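Local coordinates for uncharacterized protein (PDB 4EBG) that is of unknown function, a probably secreted staphylococcal protein of the DUF4467 family with a cystatin-like fold, at residues D7-E12 against F63-K68; V46-I51 against K82-H87; Q15-A20 against N25-D30; I51-Y54 against M60-F63. All blocks are in the same frame, centred on the assembly; numbering follows the deposited sequence.

Contact 1: residues D7-E12 against F63-K68; sequences DKVYKE and FAYEIK
Val9 of helix 3-23 meets Tyr65 and Ile67 of strand 60-68, and the Tyr65 side chain can be traced outward as it runs under the helix. Its CB lies 3.9 Å from Val9 CG2, so the second methyl of the valine already covers the root of the tyrosine. With CG opposite the carbonyl carbon (chi1 -73°), the ring is laid beneath Val9. The closest carbon pair is Val9 CG1 to Tyr65 CD1, 3.5 Å, and CE1 is nearly as near to the same methyl. Val9 CG1 stands 3.7 Å from the Tyr65 ring centroid and 16° off the ring normal, which meets the geometry of a CH-pi contact over the face. At the ring's edge, near its plane, Tyr65 CE2 is met by Glu12 CG at 4.0 Å; the glutamate chain bends at chi2 (68°) and carries its carboxylate away from the strand. The tip, Tyr65 OH, is hydrogen-bonded to Gln13, so the phenol oxygen has a partner on the same helix. Beyond the ring's root, Val9 CG2 also touches Ile67 CD1 at 3.9 Å. No hydrogen bond joins the two segments; the axes of helix 7-12 and strand 63-68 come within 9.9 Å. This is consistent with the cystatin-like fold assigned to the family, in which a long helix lies across an antiparallel sheet.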
loop_
_atom_site.group_PDB
_atom_site.type_symbol
_atom_site.label_atom_id
_atom_site.label_comp_id
_atom_site.label_asym_id
_atom_site.label_seq_id
_atom_site.Cartn_x
_atom_site.Cartn_y
_atom_site.Cartn_z
ATOM N N ASP B 7 -3.925 -9.512 17.732
ATOM C CA ASP B 7 -4.033 -10.322 16.550
ATOM C C ASP B 7 -4.781 -9.578 15.419
ATOM O O ASP B 7 -4.427 -9.686 14.264
ATOM C CB ASP B 7 -4.808 -11.616 16.893
ATOM C CG ASP B 7 -3.973 -12.659 17.651
ATOM O OD1 ASP B 7 -2.740 -12.556 17.663
ATOM O OD2 ASP B 7 -4.569 -13.614 18.213
ATOM N N LYS B 8 -5.843 -8.855 15.769
ATOM C CA LYS B 8 -6.575 -8.048 14.820
ATOM C C LYS B 8 -5.676 -7.005 14.176
ATOM O O LYS B 8 -5.809 -6.741 12.990
ATOM C CB LYS B 8 -7.794 -7.374 15.458
ATOM C CG LYS B 8 -8.874 -8.350 15.948
ATOM C CD LYS B 8 -10.010 -7.627 16.610
ATOM C CE LYS B 8 -11.047 -8.572 17.234
ATOM N NZ LYS B 8 -11.920 -7.859 18.229
ATOM N N VAL B 9 -4.859 -6.361 14.994
ATOM C CA VAL B 9 -3.920 -5.343 14.503
ATOM C C VAL B 9 -2.950 -5.941 13.493
ATOM O O VAL B 9 -2.778 -5.396 12.388
ATOM C CB VAL B 9 -3.193 -4.624 15.685
ATOM C CG1 VAL B 9 -2.055 -3.778 15.160
ATOM C CG2 VAL B 9 -4.200 -3.750 16.462
ATOM N N TYR B 10 -2.303 -7.060 13.835
ATOM C CA TYR B 10 -1.340 -7.644 12.919
ATOM C C TYR B 10 -2.049 -8.179 11.664
ATOM O O TYR B 10 -1.470 -8.069 10.578
ATOM C CB TYR B 10 -0.468 -8.721 13.601
ATOM C CG TYR B 10 0.663 -8.082 14.394
ATOM C CD1 TYR B 10 1.830 -7.744 13.796
ATOM C CD2 TYR B 10 0.504 -7.735 15.726
ATOM C CE1 TYR B 10 2.833 -7.094 14.490
ATOM C CE2 TYR B 10 1.500 -7.085 16.427
ATOM C CZ TYR B 10 2.649 -6.755 15.810
ATOM O OH TYR B 10 3.645 -6.081 16.447
ATOM N N LYS B 11 -3.265 -8.676 11.799
ATOM C CA LYS B 11 -3.975 -9.123 10.593
ATOM C C LYS B 11 -4.203 -7.948 9.661
ATOM O O LYS B 11 -4.005 -8.034 8.439
ATOM C CB LYS B 11 -5.283 -9.773 10.998
ATOM C CG LYS B 11 -6.127 -10.172 9.790
ATOM C CD LYS B 11 -7.347 -11.029 10.206
ATOM C CE LYS B 11 -8.269 -11.308 9.047
ATOM N NZ LYS B 11 -9.113 -10.145 8.696
ATOM N N GLU B 12 -4.662 -6.822 10.217
ATOM C CA GLU B 12 -4.961 -5.655 9.422
ATOM C C GLU B 12 -3.659 -5.125 8.790
ATOM O O GLU B 12 -3.661 -4.748 7.632
ATOM C CB GLU B 12 -5.648 -4.591 10.278
ATOM C CG GLU B 12 -6.033 -3.372 9.522
ATOM C CD GLU B 12 -7.124 -3.582 8.504
ATOM O OE1 GLU B 12 -7.838 -4.607 8.562
ATOM O OE2 GLU B 12 -7.274 -2.669 7.655
ATOM N N PHE B 63 3.228 2.381 13.799
ATOM C CA PHE B 63 1.858 2.662 13.426
ATOM C C PHE B 63 0.961 2.555 14.642
ATOM O O PHE B 63 1.145 1.650 15.471
ATOM C CB PHE B 63 1.352 1.655 12.397
ATOM C CG PHE B 63 2.144 1.661 11.131
ATOM C CD1 PHE B 63 1.948 2.655 10.151
ATOM C CD2 PHE B 63 3.106 0.704 10.916
ATOM C CE1 PHE B 63 2.703 2.670 9.009
ATOM C CE2 PHE B 63 3.861 0.740 9.789
ATOM C CZ PHE B 63 3.627 1.682 8.803
ATOM N N ALA B 64 0.061 3.522 14.798
ATOM C CA ALA B 64 -0.917 3.493 15.846
ATOM C C ALA B 64 -2.265 3.013 15.331
ATOM O O ALA B 64 -2.740 3.489 14.289
ATOM C CB ALA B 64 -1.079 4.885 16.486
ATOM N N TYR B 65 -2.891 2.101 16.065
ATOM C CA TYR B 65 -4.211 1.599 15.770
ATOM C C TYR B 65 -5.131 1.943 16.921
ATOM O O TYR B 65 -4.725 1.932 18.107
ATOM C CB TYR B 65 -4.191 0.055 15.601
ATOM C CG TYR B 65 -3.568 -0.416 14.327
ATOM C CD1 TYR B 65 -2.217 -0.391 14.137
ATOM C CD2 TYR B 65 -4.344 -0.892 13.308
ATOM C CE1 TYR B 65 -1.656 -0.806 12.951
ATOM C CE2 TYR B 65 -3.786 -1.335 12.115
ATOM C CZ TYR B 65 -2.467 -1.292 11.947
ATOM O OH TYR B 65 -1.957 -1.735 10.740
ATOM N N GLU B 66 -6.388 2.128 16.566
ATOM C CA GLU B 66 -7.445 2.179 17.584
ATOM C C GLU B 66 -8.297 0.945 17.438
ATOM O O GLU B 66 -8.507 0.443 16.320
ATOM C CB GLU B 66 -8.316 3.402 17.373
ATOM C CG GLU B 66 -7.591 4.666 17.646
ATOM C CD GLU B 66 -8.491 5.850 17.607
ATOM O OE1 GLU B 66 -9.176 6.113 18.623
ATOM O OE2 GLU B 66 -8.509 6.486 16.543
ATOM N N ILE B 67 -8.786 0.448 18.565
ATOM C CA ILE B 67 -9.709 -0.657 18.560
ATOM C C ILE B 67 -11.058 -0.003 18.817
ATOM O O ILE B 67 -11.291 0.570 19.886
ATOM C CB ILE B 67 -9.426 -1.681 19.653
ATOM C CG1 ILE B 67 -8.012 -2.268 19.521
ATOM C CG2 ILE B 67 -10.406 -2.779 19.557
ATOM C CD1 ILE B 67 -7.658 -2.932 18.151
ATOM N N LYS B 68 -11.904 -0.014 17.791
ATOM C CA LYS B 68 -13.227 0.575 17.884
ATOM C C LYS B 68 -14.252 -0.406 17.338
ATOM O O LYS B 68 -14.100 -0.970 16.271
ATOM C CB LYS B 68 -13.304 1.906 17.147
ATOM C CG LYS B 68 -12.786 3.096 17.919
ATOM C CD LYS B 68 -13.103 4.385 17.165
ATOM C CE LYS B 68 -12.083 5.465 17.445
ATOM N NZ LYS B 68 -11.945 6.408 16.295
#

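Contact 2: residues V46-I51 against K82-H87; sequences VIVIGI and KYMKDH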
loop_
_atom_site.group_PDB
_atom_site.type_symbol
_atom_site.label_atom_id
_atom_site.label_comp_id
_atom_site.label_asym_id
_atom_site.label_seq_id
_atom_site.Cartn_x
_atom_site.Cartn_y
_atom_site.Cartn_z
ATOM N N VAL B 46 -5.884 1.824 22.342
ATOM C CA VAL B 46 -4.827 2.200 21.370
ATOM C C VAL B 46 -3.704 1.157 21.421
ATOM O O VAL B 46 -3.217 0.807 22.501
ATOM C CB VAL B 46 -4.235 3.640 21.643
ATOM C CG1 VAL B 46 -3.072 3.973 20.700
ATOM C CG2 VAL B 46 -5.395 4.669 21.595
ATOM N N ILE B 47 -3.294 0.647 20.267
ATOM C CA ILE B 47 -2.207 -0.289 20.154
ATOM C C ILE B 47 -1.213 0.258 19.148
ATOM O O ILE B 47 -1.585 0.629 18.055
ATOM C CB ILE B 47 -2.742 -1.695 19.745
ATOM C CG1 ILE B 47 -3.769 -2.182 20.776
ATOM C CG2 ILE B 47 -1.599 -2.684 19.569
ATOM C CD1 ILE B 47 -4.356 -3.596 20.454
ATOM N N VAL B 48 0.065 0.337 19.532
ATOM C CA VAL B 48 1.138 0.845 18.702
ATOM C C VAL B 48 2.052 -0.300 18.403
ATOM O O VAL B 48 2.524 -0.989 19.318
ATOM C CB VAL B 48 1.881 2.014 19.382
ATOM C CG1 VAL B 48 3.001 2.469 18.443
ATOM C CG2 VAL B 48 0.983 3.176 19.715
ATOM N N ILE B 49 2.344 -0.509 17.109
ATOM C CA ILE B 49 3.252 -1.519 16.669
ATOM C C ILE B 49 4.413 -0.902 15.928
ATOM O O ILE B 49 4.257 0.094 15.251
ATOM C CB ILE B 49 2.580 -2.647 15.842
ATOM C CG1 ILE B 49 2.038 -2.111 14.528
ATOM C CG2 ILE B 49 1.514 -3.339 16.714
ATOM C CD1 ILE B 49 1.452 -3.236 13.624
ATOM N N GLY B 50 5.565 -1.537 16.041
ATOM C CA GLY B 50 6.757 -1.199 15.307
ATOM C C GLY B 50 7.170 -2.441 14.527
ATOM O O GLY B 50 7.411 -3.485 15.103
ATOM N N ILE B 51 7.319 -2.292 13.204
ATOM C CA ILE B 51 7.475 -3.432 12.349
ATOM C C ILE B 51 8.546 -3.178 11.298
ATOM O O ILE B 51 8.861 -2.037 10.959
ATOM C CB ILE B 51 6.129 -3.779 11.636
ATOM C CG1 ILE B 51 5.712 -2.721 10.624
ATOM C CG2 ILE B 51 5.035 -4.083 12.624
ATOM C CD1 ILE B 51 4.634 -3.089 9.683
ATOM N N LYS B 82 5.356 9.809 19.556
ATOM C CA LYS B 82 4.929 10.682 20.593
ATOM C C LYS B 82 3.989 9.941 21.550
ATOM O O LYS B 82 4.029 10.128 22.769
ATOM C CB LYS B 82 4.231 11.898 20.008
ATOM C CG LYS B 82 3.718 12.857 21.036
ATOM C CD LYS B 82 2.970 14.036 20.430
ATOM C CE LYS B 82 2.473 14.999 21.520
ATOM N NZ LYS B 82 3.505 15.342 22.586
ATOM N N TYR B 83 3.116 9.110 20.998
ATOM C CA TYR B 83 2.139 8.441 21.829
ATOM C C TYR B 83 2.860 7.575 22.850
ATOM O O TYR B 83 2.483 7.501 24.027
ATOM C CB TYR B 83 1.159 7.605 20.982
ATOM C CG TYR B 83 -0.105 7.320 21.716
ATOM C CD1 TYR B 83 -0.210 6.250 22.609
ATOM C CD2 TYR B 83 -1.191 8.152 21.562
ATOM C CE1 TYR B 83 -1.367 6.027 23.332
ATOM C CE2 TYR B 83 -2.390 7.903 22.280
ATOM C CZ TYR B 83 -2.462 6.865 23.183
ATOM O OH TYR B 83 -3.575 6.618 23.929
HETATM N N MSE B 84 3.858 6.825 22.394
HETATM C CA MSE B 84 4.581 5.924 23.325
HETATM C C MSE B 84 5.331 6.694 24.397
HETATM O O MSE B 84 5.449 6.275 25.522
HETATM C CB MSE B 84 5.545 5.035 22.555
HETATM C CG MSE B 84 4.881 4.058 21.601
HETATM SE SE MSE B 84 6.136 2.884 20.711
HETATM C CE MSE B 84 6.879 4.114 19.581
ATOM N N LYS B 85 5.857 7.832 24.018
ATOM C CA LYS B 85 6.587 8.715 24.942
ATOM C C LYS B 85 5.718 9.216 26.072
ATOM O O LYS B 85 6.129 9.370 27.211
ATOM C CB LYS B 85 7.194 9.899 24.122
ATOM C CG LYS B 85 7.841 10.939 25.002
ATOM C CD LYS B 85 8.533 11.994 24.171
ATOM C CE LYS B 85 7.638 12.812 23.307
ATOM N NZ LYS B 85 6.763 13.743 24.065
ATOM N N ASP B 86 4.500 9.530 25.679
ATOM C CA ASP B 86 3.585 10.311 26.507
ATOM C C ASP B 86 2.670 9.489 27.372
ATOM O O ASP B 86 1.988 10.064 28.221
ATOM C CB ASP B 86 2.743 11.241 25.640
ATOM C CG ASP B 86 3.505 12.394 25.085
ATOM O OD1 ASP B 86 4.715 12.536 25.377
ATOM O OD2 ASP B 86 2.886 13.174 24.311
ATOM N N HIS B 87 2.615 8.157 27.180
ATOM C CA HIS B 87 1.645 7.310 27.903
ATOM C C HIS B 87 2.329 6.091 28.514
ATOM O O HIS B 87 3.313 5.606 27.952
ATOM C CB HIS B 87 0.543 6.828 26.950
ATOM C CG HIS B 87 -0.258 7.922 26.305
ATOM N ND1 HIS B 87 0.151 8.540 25.151
ATOM C CD2 HIS B 87 -1.403 8.528 26.668
ATOM C CE1 HIS B 87 -0.714 9.474 24.827
ATOM N NE2 HIS B 87 -1.670 9.473 25.721
#
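Val46 and Tyr83 reach toward each other from strand 46-52 and helix 80-86, and the valine ends over one face of the tyrosine ring. Val46 CG1 is 4.0 Å from the Tyr83 ring centroid and 21° off its normal, a CH-pi geometry displaced toward the rim near CE1. The other methyl, Val46 CG2, lies against the phenol oxygen, 3.5 Å from Tyr83 OH. The opposite face of the ring is covered by His87, whose ND1 sits above its centre. That imidazole is held by a bond from His87 ND1 to Tyr83 O, 2.8 Å long and 164° at the hydrogen; the oxygen lies in the ring plane of His87, which fixes how the imidazole is turned. Tyr41 of strand 37-41 adds an edge-to-face partner for Tyr83. Two residues along the strand, Val48 meets Met84, a selenomethionine, at a slant: Val48 CG1 is 3.9 Å from Met84 SE. The bend at chi3 (-72°) carries Met84 CE toward Tyr62 of strand 60-68.

No hydrogen bond crosses between the segments. The helix rests on the sheet through dispersion and CH-pi contacts, while its charged residues Lys82, Lys85 and Asp86 form a salt-bridge network on the exposed side.

Contact 3: residues Q15-A20 against N25-D30; sequences QMNKIA and NTIKTD. With PO4 (phosphate ion), chain D.
Ala20 CB and Ile27 CD1 are only 3.4 Å apart, closer than carbons normally pack, where the connection after helix 3-23 folds back along it. In this helix-to-sheet connection of the cystatin-like fold, segment 25-30 is irregular; side chains hold it to the helix, while backbone bonds join Thr26 to Lys55 and Lys28 to Leu53. Asn17 makes the one hydrogen bond between the segments. Its ND2 donates to Lys28 O across 2.9 Å, with 154° at the hydrogen, and approaches almost straight down the carbonyl bond (172° at the oxygen). Gln13, one helical turn earlier, donates to Asn17 OD1; gripped at both ends, the amide has its flip fixed. Ile27 lies across Asn17 at about a right angle, its CG2 3.7 Å from Asn17 CB. Thr29 turns its methyl, not its hydroxyl, to the helix: Thr29 CG2 is 3.7 Å from Asn17 O. Ala20 also packs on Ala20 of the second subunit, so the tight corner forms part of the subunit interface.

On the outer side Lys28 NZ forms a 2.8 Å salt bridge with Asp30 OD1. A phosphate, probably from the crystallisation liquor, is bound by Lys32 and by Lys28, with 2.8 Å between Lys28 NZ and PO4 O3.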
loop_
_atom_site.group_PDB
_atom_site.type_symbol
_atom_site.label_atom_id
_atom_site.label_comp_id
_atom_site.label_asym_id
_atom_site.label_seq_id
_atom_site.Cartn_x
_atom_site.Cartn_y
_atom_site.Cartn_z
ATOM N N GLN B 15 -2.799 -7.308 5.878
ATOM C CA GLN B 15 -3.736 -7.117 4.781
ATOM C C GLN B 15 -3.376 -5.863 4.027
ATOM O O GLN B 15 -3.332 -5.848 2.787
ATOM C CB GLN B 15 -5.174 -7.055 5.298
ATOM C CG GLN B 15 -5.752 -8.416 5.685
ATOM C CD GLN B 15 -7.126 -8.316 6.295
ATOM O OE1 GLN B 15 -7.425 -7.373 7.017
ATOM N NE2 GLN B 15 -7.963 -9.297 6.024
HETATM N N MSE B 16 -3.157 -4.759 4.738
HETATM C CA MSE B 16 -2.777 -3.520 4.060
HETATM C C MSE B 16 -1.429 -3.617 3.375
HETATM O O MSE B 16 -1.253 -3.150 2.283
HETATM C CB MSE B 16 -2.777 -2.362 5.059
HETATM C CG MSE B 16 -4.188 -2.012 5.558
HETATM SE SE MSE B 16 -4.227 -0.403 6.591
HETATM C CE MSE B 16 -3.152 -1.064 7.960
ATOM N N ASN B 17 -0.468 -4.285 4.029
ATOM C CA ASN B 17 0.863 -4.395 3.411
ATOM C C ASN B 17 0.784 -5.236 2.143
ATOM O O ASN B 17 1.515 -4.962 1.210
ATOM C CB ASN B 17 1.903 -5.020 4.353
ATOM C CG ASN B 17 2.395 -4.083 5.425
ATOM O OD1 ASN B 17 1.818 -3.029 5.708
ATOM N ND2 ASN B 17 3.517 -4.478 6.035
ATOM N N LYS B 18 -0.086 -6.242 2.128
ATOM C CA LYS B 18 -0.217 -7.091 0.944
ATOM C C LYS B 18 -0.698 -6.252 -0.237
ATOM O O LYS B 18 -0.184 -6.367 -1.345
ATOM C CB LYS B 18 -1.174 -8.251 1.171
ATOM C CG LYS B 18 -1.431 -9.065 -0.097
ATOM C CD LYS B 18 -2.710 -9.875 0.009
ATOM C CE LYS B 18 -3.567 -9.733 -1.256
ATOM N NZ LYS B 18 -4.583 -8.623 -1.199
ATOM N N ILE B 19 -1.681 -5.386 -0.012
ATOM C CA ILE B 19 -2.208 -4.539 -1.085
ATOM C C ILE B 19 -1.099 -3.534 -1.481
ATOM O O ILE B 19 -0.832 -3.309 -2.682
ATOM C CB ILE B 19 -3.534 -3.849 -0.635
ATOM C CG1 ILE B 19 -4.623 -4.891 -0.376
ATOM C CG2 ILE B 19 -4.019 -2.885 -1.700
ATOM C CD1 ILE B 19 -5.862 -4.354 0.287
ATOM N N ALA B 20 -0.481 -2.912 -0.477
ATOM C CA ALA B 20 0.591 -1.974 -0.751
ATOM C C ALA B 20 1.697 -2.573 -1.595
ATOM O O ALA B 20 2.252 -1.897 -2.456
ATOM C CB ALA B 20 1.118 -1.363 0.584
ATOM N N ASN B 25 6.717 -2.923 -4.302
ATOM C CA ASN B 25 7.014 -4.325 -4.011
ATOM C C ASN B 25 8.126 -4.584 -3.000
ATOM O O ASN B 25 8.431 -5.732 -2.707
ATOM C CB ASN B 25 7.203 -5.136 -5.304
ATOM C CG ASN B 25 8.449 -4.765 -6.062
ATOM O OD1 ASN B 25 9.293 -4.019 -5.579
ATOM N ND2 ASN B 25 8.579 -5.315 -7.284
ATOM N N THR B 26 8.702 -3.535 -2.430
ATOM C CA THR B 26 9.644 -3.722 -1.325
ATOM C C THR B 26 8.966 -3.849 0.038
ATOM O O THR B 26 9.634 -4.143 1.039
ATOM C CB THR B 26 10.655 -2.597 -1.253
ATOM O OG1 THR B 26 9.970 -1.379 -1.004
ATOM C CG2 THR B 26 11.479 -2.483 -2.527
ATOM N N ILE B 27 7.673 -3.650 0.088
ATOM C CA ILE B 27 6.909 -3.803 1.328
ATOM C C ILE B 27 6.802 -5.265 1.747
ATOM O O ILE B 27 6.472 -6.127 0.960
ATOM C CB ILE B 27 5.502 -3.114 1.217
ATOM C CG1 ILE B 27 5.693 -1.599 1.133
ATOM C CG2 ILE B 27 4.584 -3.462 2.382
ATOM C CD1 ILE B 27 4.433 -0.804 0.877
ATOM N N LYS B 28 7.129 -5.498 3.015
ATOM C CA LYS B 28 7.086 -6.818 3.619
ATOM C C LYS B 28 5.675 -7.232 3.948
ATOM O O LYS B 28 4.933 -6.486 4.580
ATOM C CB LYS B 28 8.005 -6.858 4.859
ATOM C CG LYS B 28 8.169 -8.170 5.563
ATOM C CD LYS B 28 9.263 -8.117 6.629
ATOM C CE LYS B 28 9.298 -9.408 7.472
ATOM N NZ LYS B 28 9.770 -10.528 6.586
ATOM N N THR B 29 5.314 -8.481 3.596
ATOM C CA THR B 29 3.934 -8.983 3.727
ATOM C C THR B 29 3.681 -10.133 4.704
ATOM O O THR B 29 2.579 -10.667 4.771
ATOM C CB THR B 29 3.382 -9.335 2.347
ATOM O OG1 THR B 29 4.147 -10.419 1.838
ATOM C CG2 THR B 29 3.491 -8.135 1.383
ATOM N N ASP B 30 4.700 -10.452 5.489
ATOM C CA ASP B 30 4.686 -11.526 6.484
ATOM C C ASP B 30 5.181 -10.987 7.810
ATOM O O ASP B 30 6.162 -11.474 8.403
ATOM C CB ASP B 30 5.467 -12.777 6.020
ATOM C CG ASP B 30 6.914 -12.525 5.723
ATOM O OD1 ASP B 30 7.361 -11.381 5.432
ATOM O OD2 ASP B 30 7.654 -13.555 5.745
HETATM P P PO4 D . 11.743 -13.259 8.239
HETATM O O1 PO4 D . 12.825 -12.226 8.563
HETATM O O2 PO4 D . 12.010 -14.357 9.189
HETATM O O3 PO4 D . 10.403 -12.565 8.432
HETATM O O4 PO4 D . 11.993 -13.672 6.763
#

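Contact 4: residues I51-Y54 against M60-F63; sequences IQLY and MYYF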
loop_
_atom_site.group_PDB
_atom_site.type_symbol
_atom_site.label_atom_id
_atom_site.label_comp_id
_atom_site.label_asym_id
_atom_site.label_seq_id
_atom_site.Cartn_x
_atom_site.Cartn_y
_atom_site.Cartn_z
ATOM N N ILE B 51 7.319 -2.292 13.204
ATOM C CA ILE B 51 7.475 -3.432 12.349
ATOM C C ILE B 51 8.546 -3.178 11.298
ATOM O O ILE B 51 8.861 -2.037 10.959
ATOM C CB ILE B 51 6.129 -3.779 11.636
ATOM C CG1 ILE B 51 5.712 -2.721 10.624
ATOM C CG2 ILE B 51 5.035 -4.083 12.624
ATOM C CD1 ILE B 51 4.634 -3.089 9.683
ATOM N N GLN B 52 9.045 -4.267 10.745
ATOM C CA GLN B 52 9.945 -4.197 9.589
ATOM C C GLN B 52 9.116 -4.019 8.314
ATOM O O GLN B 52 8.680 -4.960 7.691
ATOM C CB GLN B 52 10.817 -5.446 9.463
ATOM C CG GLN B 52 11.883 -5.298 8.364
ATOM C CD GLN B 52 12.533 -6.626 7.976
ATOM O OE1 GLN B 52 12.337 -7.682 8.594
ATOM N NE2 GLN B 52 13.251 -6.588 6.914
ATOM N N LEU B 53 8.816 -2.772 7.956
ATOM C CA LEU B 53 7.883 -2.477 6.876
ATOM C C LEU B 53 8.440 -2.894 5.532
ATOM O O LEU B 53 7.681 -3.249 4.655
ATOM C CB LEU B 53 7.581 -0.981 6.887
ATOM C CG LEU B 53 6.664 -0.416 5.822
ATOM C CD1 LEU B 53 5.247 -1.105 5.867
ATOM C CD2 LEU B 53 6.541 1.113 6.013
ATOM N N TYR B 54 9.746 -2.777 5.370
ATOM C CA TYR B 54 10.400 -3.067 4.102
ATOM C C TYR B 54 11.258 -4.301 4.177
ATOM O O TYR B 54 12.022 -4.486 5.115
ATOM C CB TYR B 54 11.199 -1.868 3.671
ATOM C CG TYR B 54 10.401 -0.611 3.511
ATOM C CD1 TYR B 54 9.598 -0.422 2.391
ATOM C CD2 TYR B 54 10.443 0.393 4.475
ATOM C CE1 TYR B 54 8.884 0.754 2.235
ATOM C CE2 TYR B 54 9.732 1.560 4.333
ATOM C CZ TYR B 54 8.940 1.723 3.217
ATOM O OH TYR B 54 8.226 2.892 3.096
HETATM N N MSE B 60 12.738 -0.142 11.918
HETATM C CA MSE B 60 11.376 -0.306 12.451
HETATM C C MSE B 60 10.559 0.929 12.084
HETATM O O MSE B 60 10.997 2.053 12.301
HETATM C CB MSE B 60 11.338 -0.435 13.989
HETATM C CG MSE B 60 11.853 -1.728 14.643
HETATM SE SE MSE B 60 10.864 -3.335 14.182
HETATM C CE MSE B 60 11.917 -3.879 12.623
ATOM N N TYR B 61 9.339 0.687 11.627
ATOM C CA TYR B 61 8.366 1.719 11.327
ATOM C C TYR B 61 7.172 1.510 12.238
ATOM O O TYR B 61 6.683 0.384 12.372
ATOM C CB TYR B 61 7.954 1.662 9.861
ATOM C CG TYR B 61 9.079 2.024 8.951
ATOM C CD1 TYR B 61 10.089 1.124 8.623
ATOM C CD2 TYR B 61 9.138 3.273 8.408
ATOM C CE1 TYR B 61 11.135 1.451 7.793
ATOM C CE2 TYR B 61 10.195 3.620 7.536
ATOM C CZ TYR B 61 11.177 2.683 7.259
ATOM O OH TYR B 61 12.211 2.996 6.408
ATOM N N TYR B 62 6.674 2.595 12.855
ATOM C CA TYR B 62 5.632 2.512 13.863
ATOM C C TYR B 62 4.291 2.987 13.311
ATOM O O TYR B 62 4.226 3.945 12.509
ATOM C CB TYR B 62 6.054 3.308 15.100
ATOM C CG TYR B 62 7.124 2.564 15.902
ATOM C CD1 TYR B 62 8.453 2.645 15.572
ATOM C CD2 TYR B 62 6.768 1.789 16.998
ATOM C CE1 TYR B 62 9.420 1.948 16.308
ATOM C CE2 TYR B 62 7.692 1.123 17.734
ATOM C CZ TYR B 62 9.036 1.195 17.375
ATOM O OH TYR B 62 9.964 0.456 18.110
ATOM N N PHE B 63 3.228 2.381 13.799
ATOM C CA PHE B 63 1.858 2.662 13.426
ATOM C C PHE B 63 0.961 2.555 14.642
ATOM O O PHE B 63 1.145 1.650 15.471
ATOM C CB PHE B 63 1.352 1.655 12.397
ATOM C CG PHE B 63 2.144 1.661 11.131
ATOM C CD1 PHE B 63 1.948 2.655 10.151
ATOM C CD2 PHE B 63 3.106 0.704 10.916
ATOM C CE1 PHE B 63 2.703 2.670 9.009
ATOM C CE2 PHE B 63 3.861 0.740 9.789
ATOM C CZ PHE B 63 3.627 1.682 8.803
#
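Ile51 O accepts the shortest hydrogen bond of this contact, from Tyr61 N at 2.8 Å with 168° at the hydrogen, and it is also met by a CA-H of Met60. The return bond, Ile51 N to Tyr61 O at 2.9 Å, makes Ile51 and Tyr61 an antiparallel hydrogen-bonded pair in the beta hairpin of strands 46-52 and 60-68. Beyond it the partners diverge, since Gln52 is the centre of an inverse gamma turn that swings Leu53 and Tyr54 over the side chain of Tyr61. Leu53 CB reaches 3.7 Å from Tyr61 CD1, and its CD2 lies over one face of that ring while also coming within 4.1 Å of Phe63 CZ, at the edge of the phenylalanine. Ile51 CD1, from the same segment as Leu53, joins the group, 3.9 Å from Phe63 CE2. Its CG1 sits between the backbone N and the carbonyl carbon (chi1 68°), an orientation that brings the delta methyl to the phenylalanine ring. Tyr61 OH bonds Arg57 in the connecting loop, so the hydroxyl is tied down beyond the ring. On the outer part of Tyr61 the arrangement is T-shaped: Tyr54 presents its edge to the Tyr61 face, with centroids 5.1 Å apart and planes at 80°. The closest atoms of that stack are Tyr54 CE2 and Tyr61 CZ, separated by 3.5 Å.

In the fold
Contacts 1 and 2 place a helix on each side of the same sheet: along strand 46-52, Val46 and Val48 turn to helix 80-86, Ile47 and Ile49 to helix 3-23. Both lack cross-segment hydrogen bonds and rely on a valine methyl over a tyrosine face. Contact 4 uses backbone bonds within the sheet, sharing Ile51 with contact 2 and Phe63 with contact 1. These three, partly buried, have centres about 7, 9 and 8 Å from the chain's centre; contact 3, about 13 Å out, includes exposed residues and combines a side-chain amide hydrogen bond with surface charge. It meets contact 4 through Lys28 and Leu53. Contacts 3 and 4, and contact 1 through Phe63, touch the second subunit.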